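Local coordinates for protein peptidyl tryptophan dihydroxylase (Pseudomonas putida, PDB 7CTQ) that probably uses its FAD to dihydroxylate a peptidyl tryptophan during biogenesis of the cysteine tryptophylquinone cofactor of quinohemoprotein amine dehydrogenase, at residues Arg154-Ser160 against Ala241-Ile247. Numbering follows the deposited sequence.
With FAD (flavin-adenine dinucleotide), chain C.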
ATOM      1  N   ARG A 154       5.583 -12.590   6.599  1.00 27.14           N
ATOM      2  CA  ARG A 154       6.527 -12.487   5.497  1.00 32.11           C
ATOM      3  C   ARG A 154       6.172 -13.558   4.484  1.00 33.12           C
ATOM      4  O   ARG A 154       6.079 -14.736   4.837  1.00 34.82           O
ATOM      5  CB  ARG A 154       7.968 -12.655   5.976  1.00 30.19           C
ATOM      6  CG  ARG A 154       8.987 -12.175   4.959  1.00 35.76           C
ATOM      7  CD  ARG A 154      10.409 -12.195   5.494  1.00 40.90           C
ATOM      8  NE  ARG A 154      11.305 -11.655   4.476  1.00 32.94           N
ATOM      9  CZ  ARG A 154      11.726 -10.398   4.437  1.00 34.80           C
ATOM     10  NH1 ARG A 154      12.522 -10.002   3.446  1.00 39.72           N
ATOM     11  NH2 ARG A 154      11.383  -9.547   5.394  1.00 35.94           N
ATOM     12  N   GLY A 155       5.934 -13.148   3.244  1.00 34.16           N
ATOM     13  CA  GLY A 155       5.585 -14.085   2.206  1.00 31.83           C
ATOM     14  C   GLY A 155       6.811 -14.683   1.551  1.00 36.33           C
ATOM     15  O   GLY A 155       7.946 -14.453   1.980  1.00 31.99           O
ATOM     16  N   PRO A 156       6.597 -15.457   0.489  1.00 33.01           N
ATOM     17  CA  PRO A 156       7.721 -16.051  -0.248  1.00 39.34           C
ATOM     18  C   PRO A 156       8.735 -14.985  -0.617  1.00 37.22           C
ATOM     19  O   PRO A 156       8.376 -13.950  -1.172  1.00 32.40           O
ATOM     20  CB  PRO A 156       7.057 -16.639  -1.497  1.00 33.17           C
ATOM     21  CG  PRO A 156       5.603 -16.762  -1.145  1.00 41.49           C
ATOM     22  CD  PRO A 156       5.310 -15.649  -0.195  1.00 39.37           C
ATOM     23  N   GLU A 157      10.004 -15.236  -0.273  1.00 37.63           N
ATOM     24  CA  GLU A 157      11.066 -14.270  -0.525  1.00 37.88           C
ATOM     25  C   GLU A 157      11.167 -13.973  -2.018  1.00 39.74           C
ATOM     26  O   GLU A 157      11.278 -14.887  -2.839  1.00 35.35           O
ATOM     27  CB  GLU A 157      12.401 -14.793  -0.001  1.00 37.04           C
ATOM     28  CG  GLU A 157      13.381 -13.674   0.310  1.00 37.68           C
ATOM     29  CD  GLU A 157      12.881 -12.768   1.426  1.00 48.29           C
ATOM     30  OE1 GLU A 157      12.218 -13.272   2.372  1.00 42.86           O
ATOM     31  OE2 GLU A 157      13.128 -11.545   1.344  1.00 43.96           O
ATOM     32  N   THR A 158      11.118 -12.690  -2.364  1.00 37.81           N
ATOM     33  CA  THR A 158      10.951 -12.279  -3.753  1.00 38.73           C
ATOM     34  C   THR A 158      11.895 -11.125  -4.068  1.00 36.47           C
ATOM     35  O   THR A 158      12.058 -10.208  -3.258  1.00 34.17           O
ATOM     36  CB  THR A 158       9.491 -11.858  -4.011  1.00 37.87           C
ATOM     37  OG1 THR A 158       8.612 -12.906  -3.574  1.00 34.94           O
ATOM     38  CG2 THR A 158       9.249 -11.621  -5.474  1.00 38.48           C
ATOM     39  N   VAL A 159      12.504 -11.166  -5.250  1.00 39.06           N
ATOM     40  CA  VAL A 159      13.423 -10.123  -5.691  1.00 33.58           C
ATOM     41  C   VAL A 159      12.980  -9.623  -7.060  1.00 33.89           C
ATOM     42  O   VAL A 159      12.567 -10.406  -7.925  1.00 36.52           O
ATOM     43  CB  VAL A 159      14.890 -10.619  -5.717  1.00 38.52           C
ATOM     44  CG1 VAL A 159      15.799  -9.595  -6.357  1.00 38.80           C
ATOM     45  CG2 VAL A 159      15.387 -10.880  -4.309  1.00 45.24           C
ATOM     46  N   SER A 160      13.034  -8.311  -7.243  1.00 33.86           N
ATOM     47  CA  SER A 160      12.766  -7.702  -8.534  1.00 35.06           C
ATOM     48  C   SER A 160      14.092  -7.149  -9.046  1.00 38.05           C
ATOM     49  O   SER A 160      14.736  -6.350  -8.362  1.00 37.65           O
ATOM     50  CB  SER A 160      11.695  -6.613  -8.415  1.00 38.78           C
ATOM     51  OG  SER A 160      10.426  -7.191  -8.085  1.00 38.65           O
ATOM     52  N   ALA A 241      18.798  -4.410  -7.901  1.00 37.86           N
ATOM     53  CA  ALA A 241      18.058  -5.502  -7.289  1.00 49.91           C
ATOM     54  C   ALA A 241      17.244  -4.951  -6.121  1.00 47.84           C
ATOM     55  O   ALA A 241      17.784  -4.258  -5.253  1.00 44.95           O
ATOM     56  CB  ALA A 241      19.013  -6.613  -6.843  1.00 44.39           C
ATOM     57  N   ARG A 242      15.939  -5.235  -6.121  1.00 47.94           N
ATOM     58  CA  ARG A 242      15.003  -4.746  -5.112  1.00 39.72           C
ATOM     59  C   ARG A 242      14.356  -5.933  -4.421  1.00 47.30           C
ATOM     60  O   ARG A 242      13.835  -6.834  -5.091  1.00 42.52           O
ATOM     61  CB  ARG A 242      13.901  -3.873  -5.729  1.00 43.16           C
ATOM     62  CG  ARG A 242      14.381  -2.582  -6.382  1.00 65.57           C
ATOM     63  CD  ARG A 242      13.334  -1.448  -6.290  1.00 72.68           C
ATOM     64  NE  ARG A 242      12.859  -1.040  -7.614  1.00 80.61           N
ATOM     65  CZ  ARG A 242      11.625  -0.612  -7.891  1.00 76.10           C
ATOM     66  NH1 ARG A 242      10.715  -0.466  -6.926  1.00 75.30           N
ATOM     67  NH2 ARG A 242      11.306  -0.278  -9.136  1.00 71.75           N
ATOM     68  N   SER A 243      14.364  -5.927  -3.092  1.00 45.83           N
ATOM     69  CA  SER A 243      13.504  -6.854  -2.369  1.00 47.31           C
ATOM     70  C   SER A 243      12.053  -6.462  -2.615  1.00 37.37           C
ATOM     71  O   SER A 243      11.665  -5.309  -2.391  1.00 41.76           O
ATOM     72  CB  SER A 243      13.820  -6.848  -0.879  1.00 38.08           C
ATOM     73  OG  SER A 243      12.923  -7.712  -0.178  1.00 49.34           O
ATOM     74  N   SER A 244      11.260  -7.406  -3.124  1.00 34.14           N
ATOM     75  CA  SER A 244       9.842  -7.175  -3.373  1.00 36.09           C
ATOM     76  C   SER A 244       8.977  -8.164  -2.601  1.00 33.57           C
ATOM     77  O   SER A 244       7.832  -8.426  -2.988  1.00 35.96           O
ATOM     78  CB  SER A 244       9.547  -7.246  -4.869  1.00 37.45           C
ATOM     79  OG  SER A 244       9.954  -8.500  -5.378  1.00 38.52           O
ATOM     80  N   THR A 245       9.535  -8.745  -1.542  1.00 39.27           N
ATOM     81  CA  THR A 245       8.819  -9.688  -0.688  1.00 35.80           C
ATOM     82  C   THR A 245       7.622  -9.014  -0.014  1.00 31.19           C
ATOM     83  O   THR A 245       7.695  -7.852   0.408  1.00 31.73           O
ATOM     84  CB  THR A 245       9.783 -10.229   0.378  1.00 34.54           C
ATOM     85  OG1 THR A 245      10.897 -10.890  -0.251  1.00 35.39           O
ATOM     86  CG2 THR A 245       9.071 -11.180   1.336  1.00 33.46           C
ATOM     87  N   ALA A 246       6.520  -9.753   0.106  1.00 35.03           N
ATOM     88  CA  ALA A 246       5.379  -9.280   0.889  1.00 38.59           C
ATOM     89  C   ALA A 246       5.743  -9.252   2.374  1.00 31.43           C
ATOM     90  O   ALA A 246       6.091 -10.286   2.951  1.00 35.63           O
ATOM     91  CB  ALA A 246       4.169 -10.182   0.640  1.00 33.19           C
ATOM     92  N   ILE A 247       5.663  -8.078   2.998  1.00 32.48           N
ATOM     93  CA  ILE A 247       6.104  -7.883   4.376  1.00 33.35           C
ATOM     94  C   ILE A 247       5.055  -7.090   5.150  1.00 37.30           C
ATOM     95  O   ILE A 247       4.693  -5.973   4.756  1.00 30.12           O
ATOM     96  CB  ILE A 247       7.457  -7.156   4.447  1.00 33.35           C
ATOM     97  CG1 ILE A 247       8.550  -8.009   3.790  1.00 35.54           C
ATOM     98  CG2 ILE A 247       7.782  -6.801   5.900  1.00 33.76           C
ATOM     99  CD1 ILE A 247       9.839  -7.230   3.479  1.00 46.01           C
TER
HETATM  100  PA  FAD C 501       8.215   5.437  -0.910  1.00 44.94           P
HETATM  101  O1A FAD C 501       7.415   5.796  -2.101  1.00 40.84           O
HETATM  102  O2A FAD C 501       9.326   4.441  -1.208  1.00 47.92           O
HETATM  103  O5B FAD C 501       8.699   6.749  -0.215  1.00 46.60           O
HETATM  104  C5B FAD C 501       9.802   6.746   0.712  1.00 44.08           C
HETATM  105  C4B FAD C 501      10.470   8.090   0.587  1.00 59.27           C
HETATM  106  O4B FAD C 501      11.438   8.239   1.651  1.00 61.30           O
HETATM  107  C3B FAD C 501      11.223   8.341  -0.724  1.00 65.72           C
HETATM  108  O3B FAD C 501      11.041   9.690  -1.146  1.00 68.73           O
HETATM  109  C2B FAD C 501      12.677   8.024  -0.351  1.00 66.47           C
HETATM  110  O2B FAD C 501      13.630   8.763  -1.115  1.00 74.80           O
HETATM  111  C1B FAD C 501      12.709   8.507   1.099  1.00 69.39           C
HETATM  112  N9A FAD C 501      13.730   7.933   1.963  1.00 64.79           N
HETATM  113  C8A FAD C 501      14.200   6.650   2.008  1.00 68.96           C
HETATM  114  N7A FAD C 501      15.123   6.437   2.914  1.00 69.28           N
HETATM  115  C5A FAD C 501      15.295   7.685   3.485  1.00 65.78           C
HETATM  116  C6A FAD C 501      16.150   8.158   4.502  1.00 62.70           C
HETATM  117  N6A FAD C 501      17.028   7.394   5.151  1.00 66.60           N
HETATM  118  N1A FAD C 501      16.069   9.471   4.846  1.00 58.01           N
HETATM  119  C2A FAD C 501      15.193  10.246   4.202  1.00 60.19           C
HETATM  120  N3A FAD C 501      14.342   9.905   3.227  1.00 64.30           N
HETATM  121  C4A FAD C 501      14.438   8.610   2.915  1.00 69.36           C
HETATM  122  N1  FAD C 501       3.350   0.668  -7.143  1.00 49.19           N
HETATM  123  C2  FAD C 501       2.502   1.019  -8.156  1.00 44.70           C
HETATM  124  O2  FAD C 501       1.502   1.711  -7.955  1.00 45.91           O
HETATM  125  N3  FAD C 501       2.765   0.603  -9.445  1.00 48.47           N
HETATM  126  C4  FAD C 501       3.840  -0.161  -9.847  1.00 55.73           C
HETATM  127  O4  FAD C 501       3.978  -0.460 -11.032  1.00 52.80           O
HETATM  128  C4X FAD C 501       4.735  -0.532  -8.768  1.00 49.98           C
HETATM  129  N5  FAD C 501       5.778  -1.264  -9.061  1.00 50.47           N
HETATM  130  C5X FAD C 501       6.633  -1.620  -8.030  1.00 49.53           C
HETATM  131  C6  FAD C 501       7.748  -2.407  -8.322  1.00 48.79           C
HETATM  132  C7  FAD C 501       8.627  -2.805  -7.321  1.00 52.47           C
HETATM  133  C7M FAD C 501       9.822  -3.652  -7.673  1.00 43.83           C
HETATM  134  C8  FAD C 501       8.389  -2.412  -5.994  1.00 50.23           C
HETATM  135  C8M FAD C 501       9.326  -2.817  -4.887  1.00 44.60           C
HETATM  136  C9  FAD C 501       7.282  -1.623  -5.699  1.00 46.80           C
HETATM  137  C9A FAD C 501       6.403  -1.231  -6.702  1.00 51.06           C
HETATM  138  N10 FAD C 501       5.276  -0.427  -6.433  1.00 48.02           N
HETATM  139  C10 FAD C 501       4.407  -0.072  -7.445  1.00 47.96           C
HETATM  140  C1' FAD C 501       4.963  -0.032  -5.059  1.00 42.11           C
HETATM  141  C2' FAD C 501       5.266   1.424  -4.741  1.00 47.80           C
HETATM  142  O2' FAD C 501       6.595   1.775  -5.126  1.00 44.68           O
HETATM  143  C3' FAD C 501       5.095   1.626  -3.237  1.00 44.22           C
HETATM  144  O3' FAD C 501       3.862   1.024  -2.859  1.00 43.02           O
HETATM  145  C4' FAD C 501       5.082   3.074  -2.758  1.00 47.88           C
HETATM  146  O4' FAD C 501       6.085   3.850  -3.421  1.00 50.93           O
HETATM  147  C5' FAD C 501       5.270   3.145  -1.261  1.00 38.49           C
HETATM  148  O5' FAD C 501       5.053   4.499  -0.838  1.00 36.90           O
HETATM  149  P   FAD C 501       5.750   5.063   0.437  1.00 41.06           P
HETATM  150  O1P FAD C 501       5.292   4.193   1.617  1.00 39.11           O
HETATM  151  O2P FAD C 501       5.523   6.529   0.557  1.00 41.78           O
HETATM  152  O3P FAD C 501       7.285   4.752   0.179  1.00 42.53           O
HETATM  153  O   HOH W   1      13.201  -7.058   2.618  1.00 42.14           O
HETATM  154  O   HOH W   2       6.093 -12.367  -0.909  1.00 40.26           O
HETATM  155  O   HOH W   3      13.937 -10.260  -1.045  1.00 43.71           O
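R154-S160 and A241-I247 run antiparallel, joined by two short sheet pairings a residue out of step. At one end S160 and R242 exchange both backbone hydrogen bonds (S160 N to R242 O 2.7 Å, R242 N to S160 O 2.8 Å), and S244 N reaches T158 O (2.9 Å); at the other, G155 N donates to A246 O (2.9 Å). Between them P156 and E157 loop outward, a water bridging P156 O and A246 N; T158 N then donates a hydrogen bond to T245 OG1 (2.8 Å). The extended R154 salt-bridges E157 (R154 NH1 to E157 OE2 2.7 Å), its guanidinium lying over T245 CG2 and I247 CG1. S160 OG and S244 OG share a 3.0 Å hydrogen bond. R242, on S160's face of the sheet, puts its guanidinium against the flavin (R242 NH1 to FAD C7 3.2 Å), helping wall the cofactor pocket. Strand 158-166 lies between 238-243 and 193-201, whose T199 also hydrogen-bonds S160; helix 335-341 packs on P156 and its R340 hydrogen-bonds T158.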